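Local coordinates for Serine/threonine-protein kinase Tel1 (Chaetomium thermophilum, PDB 6SKY) that probably phosphorylates serine and threonine residues of proteins, with ATP as donor, to activate checkpoint signalling after DNA damage, at residues F1592-S1597 with G1626-A1631; A1756-N1761 with S1832-E1837; E2219-I2224 with A2259-P2264; G2532-I2537 with A2580-I2585. All blocks are in the same frame, centred on the assembly; numbering follows the deposited sequence.

Contact 1 of 4, residues F1592-S1597 with G1626-A1631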
loop_
_atom_site.group_PDB
_atom_site.type_symbol
_atom_site.label_atom_id
_atom_site.label_comp_id
_atom_site.label_asym_id
_atom_site.label_seq_id
_atom_site.Cartn_x
_atom_site.Cartn_y
_atom_site.Cartn_z
ATOM N N PHE A 1592 -53.775 6.989 21.980
ATOM C CA PHE A 1592 -52.724 6.315 22.723
ATOM C C PHE A 1592 -52.083 7.277 23.712
ATOM O O PHE A 1592 -52.390 8.469 23.752
ATOM C CB PHE A 1592 -51.682 5.738 21.758
ATOM C CG PHE A 1592 -50.926 4.563 22.302
ATOM C CD1 PHE A 1592 -51.532 3.341 22.431
ATOM C CD2 PHE A 1592 -49.602 4.681 22.659
ATOM C CE1 PHE A 1592 -50.837 2.267 22.922
ATOM C CE2 PHE A 1592 -48.913 3.611 23.148
ATOM C CZ PHE A 1592 -49.529 2.404 23.275
ATOM N N ASN A 1593 -51.183 6.736 24.525
ATOM C CA ASN A 1593 -50.478 7.530 25.524
ATOM C C ASN A 1593 -49.094 6.914 25.693
ATOM O O ASN A 1593 -48.933 5.947 26.441
ATOM C CB ASN A 1593 -51.248 7.556 26.834
ATOM C CG ASN A 1593 -50.515 8.292 27.925
ATOM O OD1 ASN A 1593 -50.693 9.494 28.104
ATOM N ND2 ASN A 1593 -49.688 7.574 28.671
ATOM N N ILE A 1594 -48.110 7.471 25.003
ATOM C CA ILE A 1594 -46.750 6.933 25.065
ATOM C C ILE A 1594 -46.065 7.474 26.317
ATOM O O ILE A 1594 -46.119 8.687 26.565
ATOM C CB ILE A 1594 -45.973 7.294 23.802
ATOM C CG1 ILE A 1594 -44.505 6.912 23.930
ATOM C CG2 ILE A 1594 -46.111 8.765 23.477
ATOM C CD1 ILE A 1594 -43.683 7.305 22.727
ATOM N N PRO A 1595 -45.449 6.621 27.133
ATOM C CA PRO A 1595 -44.836 7.102 28.366
ATOM C C PRO A 1595 -43.713 8.071 28.065
ATOM O O PRO A 1595 -43.028 7.954 27.032
ATOM C CB PRO A 1595 -44.306 5.820 29.022
ATOM C CG PRO A 1595 -45.050 4.722 28.387
ATOM C CD PRO A 1595 -45.359 5.161 27.003
ATOM N N PRO A 1596 -43.482 9.047 28.940
ATOM C CA PRO A 1596 -42.408 10.013 28.691
ATOM C C PRO A 1596 -41.046 9.347 28.652
ATOM O O PRO A 1596 -40.318 9.457 27.662
ATOM C CB PRO A 1596 -42.526 10.984 29.872
ATOM C CG PRO A 1596 -43.208 10.207 30.936
ATOM C CD PRO A 1596 -44.144 9.276 30.234
ATOM N N SER A 1597 -40.708 8.641 29.721
ATOM C CA SER A 1597 -39.441 7.939 29.821
ATOM C C SER A 1597 -39.573 6.564 29.178
ATOM O O SER A 1597 -40.558 6.260 28.502
ATOM C CB SER A 1597 -39.008 7.840 31.279
ATOM O OG SER A 1597 -37.964 6.897 31.429
ATOM N N GLY A 1626 -53.399 6.205 15.962
ATOM C CA GLY A 1626 -53.072 7.562 16.325
ATOM C C GLY A 1626 -51.616 7.886 16.066
ATOM O O GLY A 1626 -50.830 7.077 15.577
ATOM N N GLY A 1627 -51.254 9.114 16.404
ATOM C CA GLY A 1627 -49.887 9.548 16.252
ATOM C C GLY A 1627 -49.009 9.049 17.374
ATOM O O GLY A 1627 -47.847 8.702 17.157
ATOM N N GLU A 1628 -49.549 9.004 18.586
ATOM C CA GLU A 1628 -48.749 8.529 19.702
ATOM C C GLU A 1628 -48.490 7.036 19.605
ATOM O O GLU A 1628 -47.436 6.565 20.044
ATOM C CB GLU A 1628 -49.424 8.893 21.017
ATOM C CG GLU A 1628 -49.068 10.291 21.480
ATOM C CD GLU A 1628 -49.924 10.781 22.628
ATOM O OE1 GLU A 1628 -51.100 11.131 22.390
ATOM O OE2 GLU A 1628 -49.422 10.820 23.770
ATOM N N TYR A 1629 -49.396 6.280 18.992
ATOM C CA TYR A 1629 -49.092 4.872 18.782
ATOM C C TYR A 1629 -47.984 4.698 17.757
ATOM O O TYR A 1629 -47.135 3.818 17.908
ATOM C CB TYR A 1629 -50.324 4.094 18.350
ATOM C CG TYR A 1629 -49.997 2.639 18.177
ATOM C CD1 TYR A 1629 -49.889 1.806 19.269
ATOM C CD2 TYR A 1629 -49.758 2.109 16.927
ATOM C CE1 TYR A 1629 -49.566 0.491 19.119
ATOM C CE2 TYR A 1629 -49.434 0.794 16.770
ATOM C CZ TYR A 1629 -49.343 -0.011 17.867
ATOM O OH TYR A 1629 -49.022 -1.332 17.707
ATOM N N LEU A 1630 -47.976 5.513 16.703
ATOM C CA LEU A 1630 -46.889 5.429 15.736
ATOM C C LEU A 1630 -45.567 5.866 16.340
ATOM O O LEU A 1630 -44.526 5.308 15.997
ATOM C CB LEU A 1630 -47.201 6.266 14.504
ATOM C CG LEU A 1630 -48.243 5.674 13.572
ATOM C CD1 LEU A 1630 -48.162 6.345 12.239
ATOM C CD2 LEU A 1630 -48.037 4.200 13.427
ATOM N N ALA A 1631 -45.582 6.839 17.246
ATOM C CA ALA A 1631 -44.353 7.194 17.942
ATOM C C ALA A 1631 -43.862 6.047 18.810
ATOM O O ALA A 1631 -42.664 5.760 18.850
ATOM C CB ALA A 1631 -44.561 8.445 18.782
#
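The rings of Phe1592 and Tyr1629 meet edge to face. Tyr1629 turns its edge toward one face of Phe1592, with the ring planes at 82° and the centroids 5.3 Å apart. The touching edge atom is Tyr1629 CD1. It lies over the rim of the Phe1592 ring rather than its middle, 3.8 Å from Phe1592 CE1. Both side chains have CG anti to the backbone N (chi1 -155° for Phe1592, -178° for Tyr1629). Phe1592 points at the helix, and its CB comes within 3.6 Å of Tyr1629 N, so the side chain is seated against the first turn.

Glu1628, one residue earlier, points at the loop too. Its chain is extended beyond CG and crosses Ile1594 obliquely, with Glu1628 CG 3.9 Å from Ile1594 CG2. The carboxylate ends beside the loop backbone, near Phe1592 O and Ile1594 N. Glu1628 OE1 stands 3.3 Å from Phe1592 O; both are acceptors, so this is proximity and not a bond. Ile1594 has CG1 anti to its backbone N, which carries Ile1594 CD1 to 4.2 Å from Ala1631 CB. The interaction across the two segments is thus mainly apolar.

Trp1632, one turn on from Glu1628, meets both aromatic rings. The hydroxyl of Tyr1629 is hydrogen-bonded to Ser1619 OG. Gly1626 is the N-cap of helix 1627-1644 in this alpha-solenoid protein. The contact lays the loop between helices 1578-1588 and 1606-1619 on the first turn of that helix, while helix 2052-2070 meets Ile1594 through His2060.

Contact 2 of 4, residues A1756-N1761 with S1832-E1837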
loop_
_atom_site.group_PDB
_atom_site.type_symbol
_atom_site.label_atom_id
_atom_site.label_comp_id
_atom_site.label_asym_id
_atom_site.label_seq_id
_atom_site.Cartn_x
_atom_site.Cartn_y
_atom_site.Cartn_z
ATOM N N ALA A 1756 -56.046 0.013 -20.334
ATOM C CA ALA A 1756 -56.941 -0.502 -19.315
ATOM C C ALA A 1756 -56.197 -0.889 -18.058
ATOM O O ALA A 1756 -56.834 -1.197 -17.051
ATOM C CB ALA A 1756 -57.716 -1.712 -19.833
ATOM N N LEU A 1757 -54.868 -0.887 -18.097
ATOM C CA LEU A 1757 -54.088 -1.154 -16.905
ATOM C C LEU A 1757 -54.121 0.002 -15.918
ATOM O O LEU A 1757 -53.684 -0.168 -14.776
ATOM C CB LEU A 1757 -52.646 -1.467 -17.298
ATOM C CG LEU A 1757 -51.830 -2.305 -16.317
ATOM C CD1 LEU A 1757 -52.224 -3.751 -16.416
ATOM C CD2 LEU A 1757 -50.363 -2.139 -16.587
ATOM N N GLU A 1758 -54.644 1.161 -16.312
ATOM C CA GLU A 1758 -54.595 2.349 -15.476
ATOM C C GLU A 1758 -55.893 2.642 -14.744
ATOM O O GLU A 1758 -55.914 3.558 -13.917
ATOM C CB GLU A 1758 -54.208 3.565 -16.312
ATOM C CG GLU A 1758 -52.805 3.494 -16.852
ATOM C CD GLU A 1758 -52.422 4.726 -17.630
ATOM O OE1 GLU A 1758 -53.191 5.124 -18.529
ATOM O OE2 GLU A 1758 -51.355 5.305 -17.338
ATOM N N ASN A 1759 -56.966 1.908 -15.020
ATOM C CA ASN A 1759 -58.004 2.323 -14.085
ATOM C C ASN A 1759 -57.982 1.439 -12.844
ATOM O O ASN A 1759 -57.706 0.243 -12.940
ATOM C CB ASN A 1759 -59.383 2.266 -14.733
ATOM C CG ASN A 1759 -59.671 0.936 -15.369
ATOM O OD1 ASN A 1759 -58.765 0.264 -15.847
ATOM N ND2 ASN A 1759 -60.939 0.547 -15.385
ATOM N N PRO A 1760 -58.283 1.997 -11.679
ATOM C CA PRO A 1760 -58.092 1.259 -10.424
ATOM C C PRO A 1760 -58.971 0.031 -10.264
ATOM O O PRO A 1760 -58.960 -0.595 -9.202
ATOM C CB PRO A 1760 -58.422 2.308 -9.357
ATOM C CG PRO A 1760 -58.207 3.607 -10.030
ATOM C CD PRO A 1760 -58.647 3.399 -11.436
ATOM N N ASN A 1761 -59.744 -0.322 -11.286
ATOM C CA ASN A 1761 -60.582 -1.511 -11.246
ATOM C C ASN A 1761 -60.261 -2.461 -12.388
ATOM O O ASN A 1761 -61.127 -3.201 -12.846
ATOM C CB ASN A 1761 -62.060 -1.134 -11.271
ATOM C CG ASN A 1761 -62.514 -0.487 -9.987
ATOM O OD1 ASN A 1761 -62.834 0.698 -9.956
ATOM N ND2 ASN A 1761 -62.549 -1.265 -8.918
ATOM N N SER A 1832 -45.834 4.019 -16.145
ATOM C CA SER A 1832 -46.862 4.935 -15.678
ATOM C C SER A 1832 -46.945 4.849 -14.167
ATOM O O SER A 1832 -46.636 3.814 -13.575
ATOM C CB SER A 1832 -48.230 4.622 -16.288
ATOM O OG SER A 1832 -48.273 4.957 -17.660
ATOM N N GLU A 1833 -47.348 5.937 -13.553
ATOM C CA GLU A 1833 -47.544 5.909 -12.114
ATOM C C GLU A 1833 -48.892 5.300 -11.736
ATOM O O GLU A 1833 -48.955 4.521 -10.778
ATOM C CB GLU A 1833 -47.408 7.307 -11.520
ATOM C CG GLU A 1833 -47.240 7.278 -10.023
ATOM C CD GLU A 1833 -46.051 6.443 -9.603
ATOM O OE1 GLU A 1833 -45.010 6.508 -10.292
ATOM O OE2 GLU A 1833 -46.159 5.714 -8.594
ATOM N N PRO A 1834 -49.994 5.624 -12.424
ATOM C CA PRO A 1834 -51.263 4.961 -12.094
ATOM C C PRO A 1834 -51.307 3.490 -12.467
ATOM O O PRO A 1834 -52.217 2.786 -12.012
ATOM C CB PRO A 1834 -52.293 5.762 -12.897
ATOM C CG PRO A 1834 -51.521 6.336 -14.014
ATOM C CD PRO A 1834 -50.207 6.693 -13.417
ATOM N N ALA A 1835 -50.366 2.999 -13.267
ATOM C CA ALA A 1835 -50.375 1.615 -13.712
ATOM C C ALA A 1835 -49.378 0.740 -12.972
ATOM O O ALA A 1835 -49.306 -0.455 -13.252
ATOM C CB ALA A 1835 -50.094 1.544 -15.212
ATOM N N LYS A 1836 -48.613 1.296 -12.036
ATOM C CA LYS A 1836 -47.589 0.508 -11.361
ATOM C C LYS A 1836 -48.204 -0.552 -10.455
ATOM O O LYS A 1836 -47.687 -1.674 -10.360
ATOM C CB LYS A 1836 -46.671 1.431 -10.566
ATOM C CG LYS A 1836 -45.653 0.705 -9.721
ATOM C CD LYS A 1836 -44.748 1.651 -8.956
ATOM C CE LYS A 1836 -44.047 0.905 -7.828
ATOM N NZ LYS A 1836 -43.022 1.715 -7.116
ATOM N N GLU A 1837 -49.315 -0.232 -9.800
ATOM C CA GLU A 1837 -49.895 -1.144 -8.828
ATOM C C GLU A 1837 -50.616 -2.321 -9.468
ATOM O O GLU A 1837 -50.795 -3.345 -8.807
ATOM C CB GLU A 1837 -50.852 -0.389 -7.913
ATOM C CG GLU A 1837 -51.113 -1.083 -6.602
ATOM C CD GLU A 1837 -49.834 -1.418 -5.858
ATOM O OE1 GLU A 1837 -48.942 -0.548 -5.774
ATOM O OE2 GLU A 1837 -49.716 -2.558 -5.361
#
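Ser1832 opens the second segment with its side chain directed at the loop 1756-1761. Its OG is beside the backbone N and anti to the carbonyl carbon (chi1 -71°). Ser1832 OG lies 3.1 Å from Glu1758 OE2 and may bond to it, though the proton could also go to another acceptor. Glu1758 gets there by an extended chain beyond CG. The other carboxylate oxygen, OE1, forms a salt bridge with Arg1755. The two oxygens thus face different partners, and the nearby arginine probably helps to keep the carboxylate ionised.

A type I beta turn then runs from Glu1833 to Lys1836, closed by a weak backbone bond. Its two central residues, Pro1834 and Ala1835, both point at the loop. Pro1834 lies alongside Glu1758, pointing the same way, and Pro1834 CG is 3.5 Å from Glu1758 OE2. The turn leads straight into helix 1836-1849, while the opposing loop leads into helix 1762-1771. The contact therefore pairs two helix-entry loops of the alpha solenoid.

Ala1835 comes next and sits nearest in the backbone, its CA 4.6 Å from Glu1758 CA. Its methyl is buried between two side chains. Glu1758 CG touches Ala1835 CB at 3.7 Å, through the aliphatic part of the acid. Leu1757, with CG anti to the backbone N, brings Leu1757 CD2 to 3.9 Å from Ala1835 CB. Phe1830, just before the segment, also packs on Glu1758 and Ala1835. Asn1838, just beyond it, donates a side-chain hydrogen bond to Leu1757 O.

Contact 3 of 4, residues E2219-I2224 with A2259-P2264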
loop_
_atom_site.group_PDB
_atom_site.type_symbol
_atom_site.label_atom_id
_atom_site.label_comp_id
_atom_site.label_asym_id
_atom_site.label_seq_id
_atom_site.Cartn_x
_atom_site.Cartn_y
_atom_site.Cartn_z
ATOM N N GLU A 2219 2.496 5.433 11.157
ATOM C CA GLU A 2219 3.550 6.149 11.873
ATOM C C GLU A 2219 3.929 5.346 13.105
ATOM O O GLU A 2219 3.368 5.521 14.179
ATOM C CB GLU A 2219 3.093 7.543 12.262
ATOM C CG GLU A 2219 2.231 8.224 11.242
ATOM C CD GLU A 2219 2.950 8.454 9.947
ATOM O OE1 GLU A 2219 2.449 7.995 8.905
ATOM O OE2 GLU A 2219 4.022 9.091 9.964
ATOM N N MET A 2220 4.914 4.470 12.957
ATOM C CA MET A 2220 5.293 3.602 14.062
ATOM C C MET A 2220 6.123 4.338 15.103
ATOM O O MET A 2220 5.880 4.207 16.307
ATOM C CB MET A 2220 6.055 2.397 13.532
ATOM C CG MET A 2220 5.240 1.513 12.633
ATOM S SD MET A 2220 6.032 -0.073 12.386
ATOM C CE MET A 2220 4.730 -0.955 11.546
ATOM N N ILE A 2221 7.111 5.113 14.669
ATOM C CA ILE A 2221 7.989 5.738 15.646
ATOM C C ILE A 2221 7.260 6.838 16.393
ATOM O O ILE A 2221 7.486 7.032 17.589
ATOM C CB ILE A 2221 9.270 6.255 14.973
ATOM C CG1 ILE A 2221 9.878 5.171 14.091
ATOM C CG2 ILE A 2221 10.278 6.647 16.009
ATOM C CD1 ILE A 2221 10.232 3.924 14.819
ATOM N N SER A 2222 6.362 7.555 15.725
ATOM C CA SER A 2222 5.596 8.589 16.408
ATOM C C SER A 2222 4.696 7.987 17.474
ATOM O O SER A 2222 4.591 8.520 18.583
ATOM C CB SER A 2222 4.772 9.373 15.399
ATOM O OG SER A 2222 5.534 9.657 14.248
ATOM N N SER A 2223 4.051 6.866 17.158
ATOM C CA SER A 2223 3.210 6.178 18.125
ATOM C C SER A 2223 4.012 5.682 19.317
ATOM O O SER A 2223 3.575 5.810 20.466
ATOM C CB SER A 2223 2.500 5.023 17.443
ATOM O OG SER A 2223 2.122 4.042 18.378
ATOM N N ILE A 2224 5.191 5.112 19.070
ATOM C CA ILE A 2224 6.016 4.619 20.167
ATOM C C ILE A 2224 6.476 5.765 21.057
ATOM O O ILE A 2224 6.464 5.654 22.288
ATOM C CB ILE A 2224 7.199 3.814 19.612
ATOM C CG1 ILE A 2224 6.695 2.560 18.917
ATOM C CG2 ILE A 2224 8.142 3.445 20.709
ATOM C CD1 ILE A 2224 7.730 1.880 18.092
ATOM N N ALA A 2259 8.618 -2.825 15.343
ATOM C CA ALA A 2259 9.431 -1.862 14.618
ATOM C C ALA A 2259 10.921 -2.126 14.732
ATOM O O ALA A 2259 11.703 -1.411 14.105
ATOM C CB ALA A 2259 9.135 -0.449 15.109
ATOM N N ARG A 2260 11.331 -3.129 15.505
ATOM C CA ARG A 2260 12.737 -3.462 15.718
ATOM C C ARG A 2260 13.514 -2.289 16.282
ATOM O O ARG A 2260 14.712 -2.160 16.052
ATOM C CB ARG A 2260 13.403 -3.948 14.436
ATOM C CG ARG A 2260 12.726 -5.099 13.773
ATOM C CD ARG A 2260 12.823 -6.313 14.614
ATOM N NE ARG A 2260 12.303 -7.477 13.919
ATOM C CZ ARG A 2260 13.063 -8.349 13.275
ATOM N NH1 ARG A 2260 12.514 -9.386 12.664
ATOM N NH2 ARG A 2260 14.374 -8.184 13.247
ATOM N N LEU A 2261 12.840 -1.427 17.033
ATOM C CA LEU A 2261 13.448 -0.185 17.473
ATOM C C LEU A 2261 14.509 -0.398 18.533
ATOM O O LEU A 2261 15.336 0.489 18.746
ATOM C CB LEU A 2261 12.368 0.749 17.999
ATOM C CG LEU A 2261 12.708 2.225 18.043
ATOM C CD1 LEU A 2261 13.079 2.679 16.666
ATOM C CD2 LEU A 2261 11.528 2.988 18.542
ATOM N N GLU A 2262 14.506 -1.540 19.208
ATOM C CA GLU A 2262 15.502 -1.844 20.220
ATOM C C GLU A 2262 15.840 -3.318 20.142
ATOM O O GLU A 2262 15.103 -4.113 19.558
ATOM C CB GLU A 2262 15.017 -1.495 21.622
ATOM C CG GLU A 2262 14.798 -0.018 21.825
ATOM C CD GLU A 2262 14.116 0.294 23.123
ATOM O OE1 GLU A 2262 14.157 -0.560 24.025
ATOM O OE2 GLU A 2262 13.535 1.391 23.238
ATOM N N SER A 2263 16.966 -3.678 20.731
ATOM C CA SER A 2263 17.395 -5.060 20.686
ATOM C C SER A 2263 16.499 -5.907 21.582
ATOM O O SER A 2263 16.075 -5.447 22.641
ATOM C CB SER A 2263 18.843 -5.190 21.134
ATOM O OG SER A 2263 18.938 -5.141 22.542
ATOM N N PRO A 2264 16.218 -7.147 21.199
ATOM C CA PRO A 2264 15.307 -7.984 21.986
ATOM C C PRO A 2264 15.762 -8.267 23.408
ATOM O O PRO A 2264 15.035 -8.899 24.172
ATOM C CB PRO A 2264 15.242 -9.275 21.167
ATOM C CG PRO A 2264 16.412 -9.240 20.301
ATOM C CD PRO A 2264 16.635 -7.824 19.968
#
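Apolar contacts carry the whole meeting of these two segments. Leu2261 is the main partner on the loop side; its two methyls meet Ile2221 and Ile2224. Its CG is anti to the backbone N (chi1 -159°), which sends the branch toward the helix. Leu2261 CD1 touches Ile2221 CD1 at 3.6 Å, where the two side chains cross obliquely. Leu2261 and Ile2224 meet tip to tip, Leu2261 CD2 4.0 Å from Ile2224 CD1. Ile2221 and Ile2224 lie three residues apart on helix 2220-2232. Each has CG1 beside its backbone N and anti to the carbonyl carbon.

Ala2259 adds a second patch. Ala2259 CB is 4.0 Å from Ile2224 CD1 and 4.1 Å from Met2220 SD. Met2220 reaches it with a chain extended beyond CG.

Helix 2245-2259 ends in a Schellman motif, with Arg2260 at positive phi (58°) and two bonds back into the last turn. Ala2259 and Leu2261, on either side of Arg2260, both point at helix 2220-2232. Glu2219 holds the N-cap position of that helix. The contact thus joins a helix start to a helix end within the FAT domain.

Among the polar groups, Ser2223 OG bonds Gln2255 of the same chain. Several others reach the second subunit of the dimer. Glu2219 and Arg2260 form salt bridges with Arg1945 and Asp2922 of that subunit, respectively. Ala2259 O accepts a hydrogen bond from Asn2921 of the second subunit, whose Met2917 packs on Met2220.

Contact 4 of 4, residues G2532-I2537 with A2580-I2585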
loop_
_atom_site.group_PDB
_atom_site.type_symbol
_atom_site.label_atom_id
_atom_site.label_comp_id
_atom_site.label_asym_id
_atom_site.label_seq_id
_atom_site.Cartn_x
_atom_site.Cartn_y
_atom_site.Cartn_z
ATOM N N GLY A 2532 -29.233 -51.642 -1.468
ATOM C CA GLY A 2532 -30.330 -50.851 -1.979
ATOM C C GLY A 2532 -31.650 -51.085 -1.284
ATOM O O GLY A 2532 -32.579 -50.294 -1.478
ATOM N N GLN A 2533 -31.766 -52.138 -0.479
ATOM C CA GLN A 2533 -33.020 -52.467 0.185
ATOM C C GLN A 2533 -33.226 -51.623 1.430
ATOM O O GLN A 2533 -32.571 -50.592 1.603
ATOM C CB GLN A 2533 -33.063 -53.950 0.549
ATOM C CG GLN A 2533 -32.883 -54.873 -0.637
ATOM C CD GLN A 2533 -33.873 -54.601 -1.744
ATOM O OE1 GLN A 2533 -33.500 -54.477 -2.909
ATOM N NE2 GLN A 2533 -35.148 -54.512 -1.389
ATOM N N LYS A 2534 -34.165 -52.029 2.283
ATOM C CA LYS A 2534 -34.416 -51.336 3.546
ATOM C C LYS A 2534 -34.909 -52.384 4.544
ATOM O O LYS A 2534 -36.105 -52.665 4.626
ATOM C CB LYS A 2534 -35.414 -50.207 3.366
ATOM C CG LYS A 2534 -35.541 -49.310 4.568
ATOM C CD LYS A 2534 -36.496 -48.172 4.299
ATOM C CE LYS A 2534 -36.663 -47.302 5.528
ATOM N NZ LYS A 2534 -37.737 -46.289 5.345
ATOM N N VAL A 2535 -33.977 -52.932 5.315
ATOM C CA VAL A 2535 -34.243 -54.112 6.136
ATOM C C VAL A 2535 -34.614 -53.696 7.552
ATOM O O VAL A 2535 -33.955 -52.825 8.124
ATOM C CB VAL A 2535 -33.025 -55.043 6.162
ATOM C CG1 VAL A 2535 -33.378 -56.354 6.821
ATOM C CG2 VAL A 2535 -32.519 -55.270 4.765
ATOM N N PRO A 2536 -35.641 -54.283 8.165
ATOM C CA PRO A 2536 -35.875 -54.029 9.591
ATOM C C PRO A 2536 -34.790 -54.696 10.417
ATOM O O PRO A 2536 -34.476 -55.870 10.217
ATOM C CB PRO A 2536 -37.246 -54.662 9.841
ATOM C CG PRO A 2536 -37.328 -55.736 8.833
ATOM C CD PRO A 2536 -36.640 -55.207 7.608
ATOM N N ILE A 2537 -34.208 -53.946 11.346
ATOM C CA ILE A 2537 -33.072 -54.460 12.118
ATOM C C ILE A 2537 -33.674 -55.187 13.312
ATOM O O ILE A 2537 -33.684 -54.716 14.450
ATOM C CB ILE A 2537 -32.087 -53.346 12.507
ATOM C CG1 ILE A 2537 -31.008 -53.869 13.451
ATOM C CG2 ILE A 2537 -32.804 -52.135 13.089
ATOM C CD1 ILE A 2537 -30.115 -52.796 13.985
ATOM N N ALA A 2580 -35.290 -46.162 14.956
ATOM C CA ALA A 2580 -36.263 -46.478 13.931
ATOM C C ALA A 2580 -36.167 -47.962 13.589
ATOM O O ALA A 2580 -35.079 -48.543 13.614
ATOM C CB ALA A 2580 -36.031 -45.632 12.685
ATOM N N PRO A 2581 -37.294 -48.606 13.282
ATOM C CA PRO A 2581 -37.278 -50.067 13.139
ATOM C C PRO A 2581 -36.443 -50.569 11.980
ATOM O O PRO A 2581 -35.952 -51.701 12.042
ATOM C CB PRO A 2581 -38.760 -50.409 12.951
ATOM C CG PRO A 2581 -39.486 -49.264 13.562
ATOM C CD PRO A 2581 -38.661 -48.068 13.259
ATOM N N GLU A 2582 -36.263 -49.780 10.929
ATOM C CA GLU A 2582 -35.574 -50.242 9.736
ATOM C C GLU A 2582 -34.252 -49.513 9.545
ATOM O O GLU A 2582 -33.985 -48.477 10.157
ATOM C CB GLU A 2582 -36.450 -50.060 8.495
ATOM C CG GLU A 2582 -37.638 -50.999 8.442
ATOM C CD GLU A 2582 -38.380 -50.928 7.124
ATOM O OE1 GLU A 2582 -38.427 -49.835 6.524
ATOM O OE2 GLU A 2582 -38.912 -51.969 6.684
ATOM N N MET A 2583 -33.419 -50.083 8.681
ATOM C CA MET A 2583 -32.151 -49.492 8.303
ATOM C C MET A 2583 -31.946 -49.696 6.814
ATOM O O MET A 2583 -32.224 -50.773 6.283
ATOM C CB MET A 2583 -30.988 -50.097 9.088
ATOM C CG MET A 2583 -30.706 -51.541 8.798
ATOM S SD MET A 2583 -29.347 -52.134 9.803
ATOM C CE MET A 2583 -29.220 -53.812 9.230
ATOM N N ALA A 2584 -31.482 -48.648 6.145
ATOM C CA ALA A 2584 -31.176 -48.732 4.732
ATOM C C ALA A 2584 -29.800 -49.347 4.530
ATOM O O ALA A 2584 -29.021 -49.518 5.467
ATOM C CB ALA A 2584 -31.243 -47.355 4.087
ATOM N N ILE A 2585 -29.498 -49.685 3.284
ATOM C CA ILE A 2585 -28.226 -50.298 2.930
ATOM C C ILE A 2585 -27.745 -49.684 1.627
ATOM O O ILE A 2585 -28.545 -49.418 0.725
ATOM C CB ILE A 2585 -28.356 -51.827 2.815
ATOM C CG1 ILE A 2585 -28.690 -52.413 4.183
ATOM C CG2 ILE A 2585 -27.082 -52.434 2.296
ATOM C CD1 ILE A 2585 -28.876 -53.881 4.185
#
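Strands 2534-2536 and 2582-2585 run antiparallel at 148°, with Val2535 and Met2583 as the hydrogen-bonded pair (Met2583 N to Val2535 O 2.8 Å, Val2535 N to Met2583 O 2.9 Å), flanked by bonds from Ile2537 N to Pro2581 O, in the plane of that carbonyl, and from Gly2532 N to Ile2585 O, from above the carbonyl plane.

Lys2534 and Glu2582 cross at about a right angle. The extended lysine passes Lys2534 CE 3.2 Å from Glu2582 OE1, while Lys2534 NZ makes a long salt bridge to Glu2582 OE1 at 3.8 Å. Pro2536 lies side by side with Glu2582, Pro2536 CB 3.9 Å from Glu2582 CG. Val2535 and Met2583 share one face. Each also meets an isoleucine. The side chains of Val2535 and Ile2585 cross obliquely, Val2535 CG2 to Ile2585 CD1 3.9 Å. Met2583 SD meets Ile2537 CB at 4.0 Å.

Strand 2593-2599 flanks strand 2576-2585 on its other side. Strand 2534-2536 is an outermost strand, within the chain, of this antiparallel sheet of the PI3/PI4-kinase-type N-lobe, with the side chain of Ile2585 about 9 Å from the bound nucleotide analogue.

How the contacts relate
The four contacts are far apart and follow one another in the chain; even contacts 1 and 2, the nearest, have about 19 Å between their nearest atoms. Contact 1 is the most buried and the one with an edge-to-face aromatic pair. Contacts 2, 3 and 4 are only partly buried. Contacts 1 to 3 lie where helices start or end, but no helix is shared. Contact 2 adds a carboxylate and a hydroxyl to its small apolar patch. Contact 3 is purely apolar inside, with Glu2219 and Arg2260 paired to the second subunit. Contact 4 differs in kind: main-chain bonds between strands hold it, in the kinase part of the chain.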